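Local coordinates for protein peptidase M42 (Thaumarchaeota archaeon SCGC AB-539-E09, PDB 5DS0) that probably removes amino acids from the N-termini of peptides, as a TET aminopeptidase of the M42 family that binds two metal ions, cobalt in this crystal, and assembles from twelve subunits, at residues T67-F72 with I159-P164. Residues are numbered along the deposited sequence; the frame is centred on the assembly and turned at random.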
ATOM      1  N   THR C  67      13.198  24.197  37.053  1.00 37.29           N
ATOM      2  CA  THR C  67      14.423  23.467  37.318  1.00 36.35           C
ATOM      3  C   THR C  67      14.300  21.987  37.047  1.00 35.57           C
ATOM      4  O   THR C  67      15.292  21.260  37.137  1.00 35.15           O
ATOM      5  CB  THR C  67      14.850  23.627  38.767  1.00 37.12           C
ATOM      6  OG1 THR C  67      13.751  23.269  39.617  1.00 38.14           O
ATOM      7  CG2 THR C  67      15.270  25.047  39.037  1.00 37.67           C
ATOM      8  N   ASP C  68      13.099  21.507  36.759  1.00 35.64           N
ATOM      9  CA  ASP C  68      12.967  20.111  36.346  1.00 35.54           C
ATOM     10  C   ASP C  68      13.508  19.949  34.936  1.00 35.57           C
ATOM     11  O   ASP C  68      13.456  20.873  34.124  1.00 36.16           O
ATOM     12  CB  ASP C  68      11.532  19.576  36.474  1.00 35.59           C
ATOM     13  CG  ASP C  68      10.555  20.234  35.526  1.00 35.62           C
ATOM     14  OD1 ASP C  68      10.566  21.478  35.412  1.00 35.77           O
ATOM     15  OD2 ASP C  68       9.737  19.507  34.922  1.00 35.82           O
ATOM     16  N   GLU C  69      14.068  18.777  34.678  1.00 36.12           N
ATOM     17  CA  GLU C  69      14.582  18.412  33.368  1.00 36.39           C
ATOM     18  C   GLU C  69      13.839  17.184  32.877  1.00 35.95           C
ATOM     19  O   GLU C  69      13.316  16.383  33.652  1.00 36.20           O
ATOM     20  CB  GLU C  69      16.081  18.101  33.437  1.00 37.42           C
ATOM     21  CG  GLU C  69      16.422  16.979  34.426  1.00 38.64           C
ATOM     22  CD  GLU C  69      17.900  16.646  34.497  1.00 39.39           C
ATOM     23  OE1 GLU C  69      18.506  16.408  33.415  1.00 40.49           O
ATOM     24  OE2 GLU C  69      18.436  16.607  35.628  1.00 39.15           O
ATOM     25  N   VAL C  70      13.819  17.001  31.574  1.00 35.14           N
ATOM     26  CA  VAL C  70      13.268  15.771  31.054  1.00 34.28           C
ATOM     27  C   VAL C  70      14.111  14.624  31.578  1.00 33.04           C
ATOM     28  O   VAL C  70      15.313  14.767  31.771  1.00 31.50           O
ATOM     29  CB  VAL C  70      13.197  15.766  29.522  1.00 34.24           C
ATOM     30  CG1 VAL C  70      12.217  16.842  29.054  1.00 34.71           C
ATOM     31  CG2 VAL C  70      14.568  15.959  28.890  1.00 33.48           C
ATOM     32  N   GLY C  71      13.446  13.503  31.828  1.00 32.80           N
ATOM     33  CA  GLY C  71      14.090  12.334  32.403  1.00 32.39           C
ATOM     34  C   GLY C  71      13.277  11.075  32.193  1.00 31.84           C
ATOM     35  O   GLY C  71      12.503  10.970  31.255  1.00 30.71           O
ATOM     36  N   PHE C  72      13.497  10.092  33.056  1.00 32.24           N
ATOM     37  CA  PHE C  72      12.763   8.824  32.982  1.00 32.31           C
ATOM     38  C   PHE C  72      12.506   8.308  34.394  1.00 32.82           C
ATOM     39  O   PHE C  72      13.016   8.861  35.374  1.00 33.49           O
ATOM     40  CB  PHE C  72      13.533   7.766  32.178  1.00 31.49           C
ATOM     41  CG  PHE C  72      14.278   8.316  31.008  1.00 31.04           C
ATOM     42  CD1 PHE C  72      15.556   8.818  31.159  1.00 30.75           C
ATOM     43  CD2 PHE C  72      13.696   8.363  29.758  1.00 31.02           C
ATOM     44  CE1 PHE C  72      16.247   9.347  30.081  1.00 30.18           C
ATOM     45  CE2 PHE C  72      14.385   8.895  28.678  1.00 30.69           C
ATOM     46  CZ  PHE C  72      15.662   9.380  28.839  1.00 30.08           C
ATOM     47  N   ILE C 159      15.255   8.718  36.961  1.00 34.59           N
ATOM     48  CA  ILE C 159      16.382   8.547  36.047  1.00 34.07           C
ATOM     49  C   ILE C 159      16.648   9.841  35.293  1.00 33.36           C
ATOM     50  O   ILE C 159      15.717  10.499  34.829  1.00 32.75           O
ATOM     51  CB  ILE C 159      16.083   7.459  35.002  1.00 33.98           C
ATOM     52  CG1 ILE C 159      15.519   6.204  35.677  1.00 34.45           C
ATOM     53  CG2 ILE C 159      17.341   7.123  34.212  1.00 33.81           C
ATOM     54  CD1 ILE C 159      15.047   5.142  34.711  1.00 34.66           C
ATOM     55  N   VAL C 160      17.916  10.203  35.174  1.00 33.45           N
ATOM     56  CA  VAL C 160      18.294  11.339  34.341  1.00 33.65           C
ATOM     57  C   VAL C 160      19.358  10.968  33.336  1.00 33.71           C
ATOM     58  O   VAL C 160      20.074   9.985  33.507  1.00 34.49           O
ATOM     59  CB  VAL C 160      18.856  12.521  35.142  1.00 34.07           C
ATOM     60  CG1 VAL C 160      17.796  13.091  36.067  1.00 34.63           C
ATOM     61  CG2 VAL C 160      20.106  12.112  35.910  1.00 34.33           C
ATOM     62  N   PRO C 161      19.476  11.775  32.285  1.00 33.53           N
ATOM     63  CA  PRO C 161      20.592  11.633  31.375  1.00 33.53           C
ATOM     64  C   PRO C 161      21.915  11.858  32.092  1.00 33.69           C
ATOM     65  O   PRO C 161      21.976  12.652  33.024  1.00 33.61           O
ATOM     66  CB  PRO C 161      20.353  12.757  30.350  1.00 33.51           C
ATOM     67  CG  PRO C 161      18.907  13.082  30.443  1.00 33.47           C
ATOM     68  CD  PRO C 161      18.550  12.845  31.873  1.00 33.67           C
ATOM     69  N   TRP C 162      22.966  11.196  31.625  1.00 34.26           N
ATOM     70  CA  TRP C 162      24.316  11.472  32.087  1.00 34.87           C
ATOM     71  C   TRP C 162      25.001  12.359  31.074  1.00 33.91           C
ATOM     72  O   TRP C 162      25.170  11.958  29.924  1.00 34.36           O
ATOM     73  CB  TRP C 162      25.097  10.173  32.239  1.00 36.25           C
ATOM     74  CG  TRP C 162      26.444  10.395  32.840  1.00 37.67           C
ATOM     75  CD1 TRP C 162      26.744  10.479  34.181  1.00 38.26           C
ATOM     76  CD2 TRP C 162      27.670  10.578  32.137  1.00 38.03           C
ATOM     77  NE1 TRP C 162      28.082  10.707  34.339  1.00 39.05           N
ATOM     78  CE2 TRP C 162      28.676  10.767  33.103  1.00 38.92           C
ATOM     79  CE3 TRP C 162      28.020  10.597  30.781  1.00 38.25           C
ATOM     80  CZ2 TRP C 162      30.016  10.977  32.755  1.00 39.33           C
ATOM     81  CZ3 TRP C 162      29.350  10.798  30.431  1.00 38.33           C
ATOM     82  CH2 TRP C 162      30.331  10.986  31.418  1.00 38.79           C
ATOM     83  N   SER C 163      25.395  13.559  31.491  1.00 33.17           N
ATOM     84  CA  SER C 163      25.886  14.577  30.557  1.00 32.40           C
ATOM     85  C   SER C 163      26.693  15.671  31.234  1.00 32.09           C
ATOM     86  O   SER C 163      26.133  16.590  31.823  1.00 32.88           O
ATOM     87  CB  SER C 163      24.701  15.207  29.838  1.00 31.92           C
ATOM     88  OG  SER C 163      25.138  16.041  28.784  1.00 31.90           O
ATOM     89  N   PRO C 164      28.017  15.586  31.160  1.00 32.07           N
ATOM     90  CA  PRO C 164      28.861  16.568  31.842  1.00 31.95           C
ATOM     91  C   PRO C 164      28.770  17.942  31.225  1.00 31.68           C
ATOM     92  O   PRO C 164      28.530  18.086  30.025  1.00 31.69           O
ATOM     93  CB  PRO C 164      30.275  16.037  31.647  1.00 32.27           C
ATOM     94  CG  PRO C 164      30.129  14.631  31.199  1.00 32.56           C
ATOM     95  CD  PRO C 164      28.810  14.534  30.508  1.00 32.44           C
TER
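Phe72 and Ile159 form an antiparallel hydrogen-bonded pair that closes the six-stranded barrel, joining strand 71-77 to strand 158-161. Phe72 N gives a nearly straight bond to Ile159 O (2.9 Å, 168°); the return bond, Ile159 N to Phe72 O (2.7 Å), is more bent. This is the tight part. Both side chains lie on one face of the sheet and cross at about a right angle, with Phe72 CB 3.8 Å from Ile159 CB. Ile159 CG2, anti to its backbone N (CG1 lies beside it, chi1 -48°), reaches Phe72 CD1 obliquely, while Val101 packs against both residues and Trp91 stacks on the Phe72 ring. Gly71, without a side chain, has its CA 3.4 Å from Ile159 O.

The segments run 121° apart from end to end, and contacts thin out at Glu69-Val70. The Glu69 chain, extended beyond CG, brings OE2 to 3.6 Å from Val160 CG1, and Pro161, with no N-H to offer, presents CD to Val70 O and Glu69 OE1. Beyond it, the partly exposed Trp162 and Pro164 pack against a second subunit. Buried Glu69 OE2 makes salt bridges to Arg182 and Lys177, which would favour an ionised carboxylate beside the apolar barrel seam.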